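Local structure of enoyl-CoA hydratase (Mycobacterium avium, 3OC7) at residues Asn31-Ser36 against Leu61-Gly66; Leu24-Pro29 against Ser41-Gly46. The protein probably adds water across the double bond of enoyl-CoA thioesters in fatty acid metabolism, as a member of the crotonase superfamily. All coordinates share one frame; numbering follows the deposited sequence.

Contacts 1 and 2 belong to one beta-alpha-beta unit, strand 21-26, helix 37-52 and strand 58-63, and their centres lie about 9 Å apart. The segments alternate along the chain: Leu24-Pro29 runs off the first strand, Asn31-Ser36 follows in the connecting loop, Ser41-Gly46 is helical, and Leu61-Gly66 ends the second strand. Two polar pairs join the contacts, Thr64 OG1 to Asn27 OD1 (2.9 Å) and Asn33 OD1 to Ser28 N (2.9 Å). Contact 2 is apolar helix-on-sheet packing. Contact 1 is polar and lies beside the loop around Gly71, which in crotonases usually supplies one amide of the oxyanion hole.

Contact 1: Asn31-Ser36 against Leu61-Gly66; sequences NRNALS and LAHTGG
The loop Asn31-Ser36 and the end of strand 58-63 come closest at Asn33 and His63, whose CA atoms are 8.1 Å apart, too far for backbone pairing, and the space is bridged by the side-chain amide of Asn33. Arg32 and Asn33 both have left-handed backbone conformations, and the turn they make directs the CB of Asn33 toward the strand. With CG anti to the carbonyl carbon (chi1 -63°), the amide extends across, and ND2 donates to Thr64 O at 3.2 Å; the bond is bent, 143° at the hydrogen, with the acceptor close to the amide plane. On its way ND2 passes His63 CB at 3.8 Å. The imidazole stands nearly upright to this amide, the two planes 78° apart, and its ND1 donates to the same Thr64 O at 3.1 Å. Asn33 ND2 and His63 ND1 approach that carbonyl from opposite faces: the amide nitrogen lies only slightly tilted from the carbonyl plane, whereas the ring nitrogen sits well above it. At the other end of the ring NE2 accepts a hydrogen bond from the backbone N of Asp116, consistent with a neutral imidazole carrying its proton on ND1. The amide of Asn33 is held at both ends as well: ND2 also reaches Thr67 O, and OD1 takes the backbone N-H of Ser28 and a water that bridges to Thr64 OG1. These bonds fix which way round the amide is turned. Thr64 OG1 has its main partner in Asn27, just past the end of strand 21-26. The contact therefore ties the first connection of this beta-alpha-beta unit of the crotonase fold, the loop leading into helix 37-52, to the ends of parallel strands 21-26 and 58-63, while Leu35 pairs through its backbone with Gly71.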
ATOM      1  N   ASN A  31     -10.717 -30.911 -16.097  1.00 22.49           N
ATOM      2  CA  ASN A  31      -9.797 -29.865 -16.561  1.00 21.91           C
ATOM      3  C   ASN A  31      -9.173 -29.005 -15.442  1.00 21.30           C
ATOM      4  O   ASN A  31      -8.826 -27.841 -15.664  1.00 21.41           O
ATOM      5  CB  ASN A  31     -10.455 -28.989 -17.651  1.00 21.43           C
ATOM      6  CG  ASN A  31     -11.741 -28.317 -17.186  1.00 20.57           C
ATOM      7  OD1 ASN A  31     -12.527 -27.812 -18.005  1.00 21.34           O
ATOM      8  ND2 ASN A  31     -11.960 -28.289 -15.875  1.00 17.22           N
ATOM      9  N   ARG A  32      -9.021 -29.595 -14.253  1.00 21.12           N
ATOM     10  CA  ARG A  32      -8.422 -28.907 -13.094  1.00 21.15           C
ATOM     11  C   ARG A  32      -9.131 -27.597 -12.710  1.00 20.13           C
ATOM     12  O   ARG A  32      -8.476 -26.589 -12.405  1.00 19.99           O
ATOM     13  CB  ARG A  32      -6.904 -28.669 -13.307  1.00 21.37           C
ATOM     14  CG  ARG A  32      -6.070 -29.949 -13.422  1.00 24.27           C
ATOM     15  CD  ARG A  32      -4.608 -29.698 -13.840  1.00 27.64           C
ATOM     16  NE  ARG A  32      -3.819 -29.042 -12.791  1.00 31.77           N
ATOM     17  CZ  ARG A  32      -3.122 -27.915 -12.952  1.00 32.80           C
ATOM     18  NH1 ARG A  32      -3.081 -27.311 -14.136  1.00 34.79           N
ATOM     19  NH2 ARG A  32      -2.441 -27.404 -11.933  1.00 33.07           N
ATOM     20  N   ASN A  33     -10.465 -27.621 -12.718  1.00 19.29           N
ATOM     21  CA  ASN A  33     -11.292 -26.455 -12.370  1.00 18.62           C
ATOM     22  C   ASN A  33     -11.061 -25.229 -13.276  1.00 18.83           C
ATOM     23  O   ASN A  33     -11.040 -24.076 -12.805  1.00 18.39           O
ATOM     24  CB  ASN A  33     -11.145 -26.100 -10.871  1.00 18.57           C
ATOM     25  CG  ASN A  33     -11.643 -27.216  -9.931  1.00 16.70           C
ATOM     26  OD1 ASN A  33     -12.555 -27.982 -10.265  1.00 16.06           O
ATOM     27  ND2 ASN A  33     -11.072 -27.277  -8.723  1.00 17.04           N
ATOM     28  N   ALA A  34     -10.896 -25.477 -14.576  1.00 18.63           N
ATOM     29  CA  ALA A  34     -10.700 -24.394 -15.555  1.00 18.66           C
ATOM     30  C   ALA A  34     -11.956 -23.542 -15.758  1.00 18.95           C
ATOM     31  O   ALA A  34     -13.080 -24.007 -15.550  1.00 19.17           O
ATOM     32  CB  ALA A  34     -10.207 -24.959 -16.907  1.00 19.33           C
ATOM     33  N   LEU A  35     -11.747 -22.293 -16.188  1.00 19.28           N
ATOM     34  CA  LEU A  35     -12.839 -21.322 -16.386  1.00 19.46           C
ATOM     35  C   LEU A  35     -13.604 -21.462 -17.719  1.00 18.95           C
ATOM     36  O   LEU A  35     -13.546 -20.576 -18.577  1.00 19.71           O
ATOM     37  CB  LEU A  35     -12.312 -19.893 -16.207  1.00 19.78           C
ATOM     38  CG  LEU A  35     -11.744 -19.542 -14.829  1.00 20.53           C
ATOM     39  CD1 LEU A  35     -10.603 -18.530 -14.948  1.00 23.58           C
ATOM     40  CD2 LEU A  35     -12.825 -19.043 -13.876  1.00 21.65           C
ATOM     41  N   SER A  36     -14.321 -22.574 -17.877  1.00 18.13           N
ATOM     42  CA  SER A  36     -15.171 -22.816 -19.053  1.00 17.77           C
ATOM     43  C   SER A  36     -16.428 -21.934 -19.034  1.00 17.96           C
ATOM     44  O   SER A  36     -16.788 -21.397 -17.977  1.00 17.60           O
ATOM     45  CB  SER A  36     -15.572 -24.297 -19.110  1.00 17.83           C
ATOM     46  OG  SER A  36     -16.402 -24.668 -18.021  1.00 16.87           O
ATOM     47  N   LEU A  61     -16.108 -19.587  -1.046  1.00  9.87           N
ATOM     48  CA  LEU A  61     -15.748 -20.131  -2.363  1.00 10.20           C
ATOM     49  C   LEU A  61     -14.649 -21.200  -2.169  1.00 10.23           C
ATOM     50  O   LEU A  61     -13.481 -20.849  -1.904  1.00 10.64           O
ATOM     51  CB  LEU A  61     -15.278 -19.009  -3.312  1.00 10.27           C
ATOM     52  CG  LEU A  61     -14.862 -19.351  -4.757  1.00  9.81           C
ATOM     53  CD1 LEU A  61     -15.983 -20.040  -5.580  1.00 13.19           C
ATOM     54  CD2 LEU A  61     -14.327 -18.102  -5.509  1.00 12.03           C
ATOM     55  N   ALA A  62     -15.024 -22.486  -2.322  1.00 10.54           N
ATOM     56  CA  ALA A  62     -14.182 -23.668  -2.050  1.00 11.01           C
ATOM     57  C   ALA A  62     -13.882 -24.461  -3.342  1.00 10.90           C
ATOM     58  O   ALA A  62     -14.346 -24.074  -4.430  1.00 10.90           O
ATOM     59  CB  ALA A  62     -14.872 -24.557  -0.995  1.00 11.41           C
ATOM     60  N   HIS A  63     -13.095 -25.546  -3.234  1.00 10.67           N
ATOM     61  CA  HIS A  63     -12.766 -26.405  -4.409  1.00 11.05           C
ATOM     62  C   HIS A  63     -12.575 -27.876  -4.020  1.00 12.20           C
ATOM     63  O   HIS A  63     -12.237 -28.176  -2.858  1.00 12.84           O
ATOM     64  CB  HIS A  63     -11.522 -25.894  -5.184  1.00 11.44           C
ATOM     65  CG  HIS A  63     -10.222 -26.068  -4.446  1.00 10.84           C
ATOM     66  ND1 HIS A  63      -9.328 -27.089  -4.714  1.00 10.85           N
ATOM     67  CD2 HIS A  63      -9.652 -25.325  -3.463  1.00 11.28           C
ATOM     68  CE1 HIS A  63      -8.276 -26.973  -3.920  1.00 11.73           C
ATOM     69  NE2 HIS A  63      -8.452 -25.916  -3.142  1.00 12.58           N
ATOM     70  N   THR A  64     -12.827 -28.771  -4.988  1.00 11.81           N
ATOM     71  CA  THR A  64     -12.364 -30.170  -4.915  1.00 12.84           C
ATOM     72  C   THR A  64     -11.023 -30.292  -5.650  1.00 13.18           C
ATOM     73  O   THR A  64     -10.628 -29.392  -6.404  1.00 12.58           O
ATOM     74  CB  THR A  64     -13.402 -31.187  -5.506  1.00 12.59           C
ATOM     75  OG1 THR A  64     -13.598 -30.937  -6.901  1.00 13.52           O
ATOM     76  CG2 THR A  64     -14.736 -31.133  -4.765  1.00 15.43           C
ATOM     77  N   GLY A  65     -10.327 -31.404  -5.427  1.00 14.51           N
ATOM     78  CA  GLY A  65      -9.054 -31.694  -6.109  1.00 14.31           C
ATOM     79  C   GLY A  65      -7.811 -30.920  -5.657  1.00 14.83           C
ATOM     80  O   GLY A  65      -7.885 -30.093  -4.753  1.00 15.20           O
ATOM     81  N   GLY A  66      -6.676 -31.185  -6.311  1.00 14.57           N
ATOM     82  CA  GLY A  66      -5.378 -30.603  -5.944  1.00 15.13           C
ATOM     83  C   GLY A  66      -5.061 -29.236  -6.538  1.00 14.48           C
ATOM     84  O   GLY A  66      -4.008 -28.656  -6.227  1.00 14.28           O
TER
HETATM   85  O   HOH W   1     -11.716 -30.597  -9.324  1.00 15.60           O

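Contact 2: Leu24-Pro29 against Ser41-Gly46; sequences LTLNSP and SQLHQG
Leu24 and Leu26, two residues apart on strand 21-26, meet helix 37-52 in different ways, the first against helix backbone and the second against a side chain. The CB of Leu24 points at the helix, and both of its methyl groups rest on Gly46: CD1 lies 4.0 Å from Gly46 C, while CD2 is 4.0 Å from Gly46 CA and as far from Gly46 O. An extended chi2 of 177° continues the reach begun at CB, and the forked end lies against the glycine backbone. Gly46 puts no side chain in the way, and the CA atoms of Leu24 and Gly46 approach to 6.9 Å, the closest of the two segments. Leu26 departs from its strand alongside the helix rather than at it, yet its branch turns inward and CD2 comes to 4.1 Å from Leu43 CD2. There the two leucine side chains cross at about a right angle, meeting chiefly through their CD2 methyls. Leu43 reaches this place with chi1 at -92°, displaced from the usual staggered value. Thr25, between the two leucines, points its CB away from the helix in the usual alternation of a strand, and packs on Ala62 and Thr64 on the other face. Other apolar residues close in: Leu47 and Val59 on Leu24, Leu39 on Leu26, Leu61 and Leu100 on Leu43. Leu100 belongs to helix 86-106, so Leu43 is held between that helix and the sheet. No hydrogen bond or charge pair spans the two segments, which bury some 187 Å² between them. Within the beta-alpha-beta crossover to strand 58-63, helix 37-52 is therefore held on strand 21-26 by dispersion and the hydrophobic effect, with shape rather than directed bonds setting the fit.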
ATOM      1  N   LEU A  24     -20.118 -22.368  -2.126  1.00 11.87           N
ATOM      2  CA  LEU A  24     -20.025 -22.628  -3.573  1.00 11.82           C
ATOM      3  C   LEU A  24     -18.726 -23.377  -3.865  1.00 11.81           C
ATOM      4  O   LEU A  24     -17.629 -22.817  -3.666  1.00 11.83           O
ATOM      5  CB  LEU A  24     -20.065 -21.305  -4.378  1.00 12.62           C
ATOM      6  CG  LEU A  24     -21.242 -20.340  -4.174  1.00 12.94           C
ATOM      7  CD1 LEU A  24     -21.106 -19.058  -4.983  1.00 13.11           C
ATOM      8  CD2 LEU A  24     -22.605 -20.994  -4.470  1.00 15.41           C
ATOM      9  N   THR A  25     -18.820 -24.634  -4.313  1.00 11.97           N
ATOM     10  CA  THR A  25     -17.618 -25.464  -4.528  1.00 12.14           C
ATOM     11  C   THR A  25     -17.328 -25.691  -6.015  1.00 12.20           C
ATOM     12  O   THR A  25     -18.145 -26.295  -6.734  1.00 12.81           O
ATOM     13  CB  THR A  25     -17.726 -26.872  -3.818  1.00 11.54           C
ATOM     14  OG1 THR A  25     -18.102 -26.697  -2.441  1.00 13.04           O
ATOM     15  CG2 THR A  25     -16.402 -27.702  -3.919  1.00 13.73           C
ATOM     16  N   LEU A  26     -16.156 -25.241  -6.468  1.00 12.14           N
ATOM     17  CA  LEU A  26     -15.668 -25.557  -7.832  1.00 12.66           C
ATOM     18  C   LEU A  26     -15.390 -27.073  -7.937  1.00 13.23           C
ATOM     19  O   LEU A  26     -14.598 -27.609  -7.157  1.00 13.07           O
ATOM     20  CB  LEU A  26     -14.407 -24.741  -8.190  1.00 12.87           C
ATOM     21  CG  LEU A  26     -14.424 -23.212  -8.033  1.00 14.57           C
ATOM     22  CD1 LEU A  26     -13.039 -22.613  -8.229  1.00 17.09           C
ATOM     23  CD2 LEU A  26     -15.410 -22.575  -8.990  1.00 15.80           C
ATOM     24  N   ASN A  27     -16.045 -27.751  -8.887  1.00 13.48           N
ATOM     25  CA  ASN A  27     -16.020 -29.242  -8.991  1.00 13.91           C
ATOM     26  C   ASN A  27     -15.985 -29.733 -10.457  1.00 14.41           C
ATOM     27  O   ASN A  27     -16.937 -30.377 -10.951  1.00 14.94           O
ATOM     28  CB  ASN A  27     -17.214 -29.843  -8.216  1.00 14.51           C
ATOM     29  CG  ASN A  27     -17.134 -31.370  -8.063  1.00 14.84           C
ATOM     30  OD1 ASN A  27     -16.051 -31.970  -7.948  1.00 16.39           O
ATOM     31  ND2 ASN A  27     -18.306 -32.004  -8.025  1.00 18.79           N
ATOM     32  N   SER A  28     -14.892 -29.392 -11.139  1.00 15.12           N
ATOM     33  CA  SER A  28     -14.676 -29.703 -12.559  1.00 15.98           C
ATOM     34  C   SER A  28     -13.314 -30.441 -12.693  1.00 17.26           C
ATOM     35  O   SER A  28     -12.374 -29.910 -13.277  1.00 16.32           O
ATOM     36  CB  SER A  28     -14.736 -28.391 -13.397  1.00 15.39           C
ATOM     37  OG  SER A  28     -14.569 -28.601 -14.795  1.00 15.61           O
ATOM     38  N   PRO A  29     -13.203 -31.682 -12.143  1.00 19.08           N
ATOM     39  CA  PRO A  29     -11.897 -32.371 -12.112  1.00 20.44           C
ATOM     40  C   PRO A  29     -11.232 -32.690 -13.469  1.00 21.56           C
ATOM     41  O   PRO A  29      -9.986 -32.706 -13.546  1.00 22.54           O
ATOM     42  CB  PRO A  29     -12.193 -33.663 -11.336  1.00 20.62           C
ATOM     43  CG  PRO A  29     -13.666 -33.869 -11.459  1.00 20.14           C
ATOM     44  CD  PRO A  29     -14.254 -32.478 -11.482  1.00 19.37           C
ATOM     45  N   SER A  41     -20.998 -19.443 -15.985  1.00 13.38           N
ATOM     46  CA  SER A  41     -22.462 -19.245 -15.845  1.00 13.87           C
ATOM     47  C   SER A  41     -23.020 -19.790 -14.520  1.00 13.93           C
ATOM     48  O   SER A  41     -23.852 -19.132 -13.861  1.00 13.20           O
ATOM     49  CB  SER A  41     -23.244 -19.859 -17.033  1.00 14.51           C
ATOM     50  OG  SER A  41     -22.959 -19.182 -18.244  1.00 18.34           O
ATOM     51  N   GLN A  42     -22.559 -20.986 -14.134  1.00 13.00           N
ATOM     52  CA  GLN A  42     -22.992 -21.596 -12.872  1.00 13.36           C
ATOM     53  C   GLN A  42     -22.535 -20.839 -11.609  1.00 12.60           C
ATOM     54  O   GLN A  42     -23.265 -20.824 -10.608  1.00 13.55           O
ATOM     55  CB  GLN A  42     -22.633 -23.097 -12.806  1.00 13.26           C
ATOM     56  CG  GLN A  42     -23.456 -23.956 -13.824  1.00 16.31           C
ATOM     57  CD  GLN A  42     -22.979 -25.403 -13.964  1.00 19.60           C
ATOM     58  OE1 GLN A  42     -22.541 -26.025 -12.996  1.00 20.01           O
ATOM     59  NE2 GLN A  42     -23.100 -25.953 -15.174  1.00 21.32           N
ATOM     60  N   LEU A  43     -21.351 -20.206 -11.658  1.00 12.46           N
ATOM     61  CA  LEU A  43     -20.924 -19.311 -10.558  1.00 12.12           C
ATOM     62  C   LEU A  43     -21.783 -18.036 -10.427  1.00 11.46           C
ATOM     63  O   LEU A  43     -22.149 -17.634  -9.301  1.00 11.03           O
ATOM     64  CB  LEU A  43     -19.447 -18.913 -10.684  1.00 13.04           C
ATOM     65  CG  LEU A  43     -18.315 -19.680 -10.011  1.00 16.67           C
ATOM     66  CD1 LEU A  43     -17.094 -18.749  -9.866  1.00 18.90           C
ATOM     67  CD2 LEU A  43     -18.700 -20.199  -8.634  1.00 18.77           C
ATOM     68  N   HIS A  44     -22.094 -17.376 -11.555  1.00 11.77           N
ATOM     69  CA  HIS A  44     -23.042 -16.243 -11.544  1.00 11.56           C
ATOM     70  C   HIS A  44     -24.396 -16.644 -10.882  1.00 11.62           C
ATOM     71  O   HIS A  44     -24.907 -15.933  -9.995  1.00 11.20           O
ATOM     72  CB  HIS A  44     -23.284 -15.667 -12.966  1.00 11.74           C
ATOM     73  CG  HIS A  44     -22.179 -14.777 -13.497  1.00  9.39           C
ATOM     74  ND1 HIS A  44     -22.078 -13.435 -13.174  1.00 10.19           N
ATOM     75  CD2 HIS A  44     -21.191 -15.016 -14.402  1.00 10.57           C
ATOM     76  CE1 HIS A  44     -21.045 -12.905 -13.813  1.00 12.21           C
ATOM     77  NE2 HIS A  44     -20.484 -13.843 -14.555  1.00 11.73           N
ATOM     78  N   GLN A  45     -24.959 -17.797 -11.279  1.00 12.14           N
ATOM     79  CA  GLN A  45     -26.258 -18.224 -10.736  1.00 12.42           C
ATOM     80  C   GLN A  45     -26.158 -18.562  -9.236  1.00 11.80           C
ATOM     81  O   GLN A  45     -27.054 -18.215  -8.450  1.00 12.05           O
ATOM     82  CB  GLN A  45     -26.843 -19.406 -11.536  1.00 12.80           C
ATOM     83  CG  GLN A  45     -28.302 -19.773 -11.172  1.00 15.74           C
ATOM     84  CD  GLN A  45     -29.283 -18.598 -11.341  1.00 19.90           C
ATOM     85  OE1 GLN A  45     -29.373 -17.998 -12.416  1.00 22.16           O
ATOM     86  NE2 GLN A  45     -30.006 -18.263 -10.279  1.00 22.80           N
ATOM     87  N   GLY A  46     -25.042 -19.188  -8.833  1.00 11.83           N
ATOM     88  CA  GLY A  46     -24.818 -19.484  -7.404  1.00 11.50           C
ATOM     89  C   GLY A  46     -24.729 -18.254  -6.505  1.00 11.63           C
ATOM     90  O   GLY A  46     -25.277 -18.231  -5.389  1.00 11.86           O
TER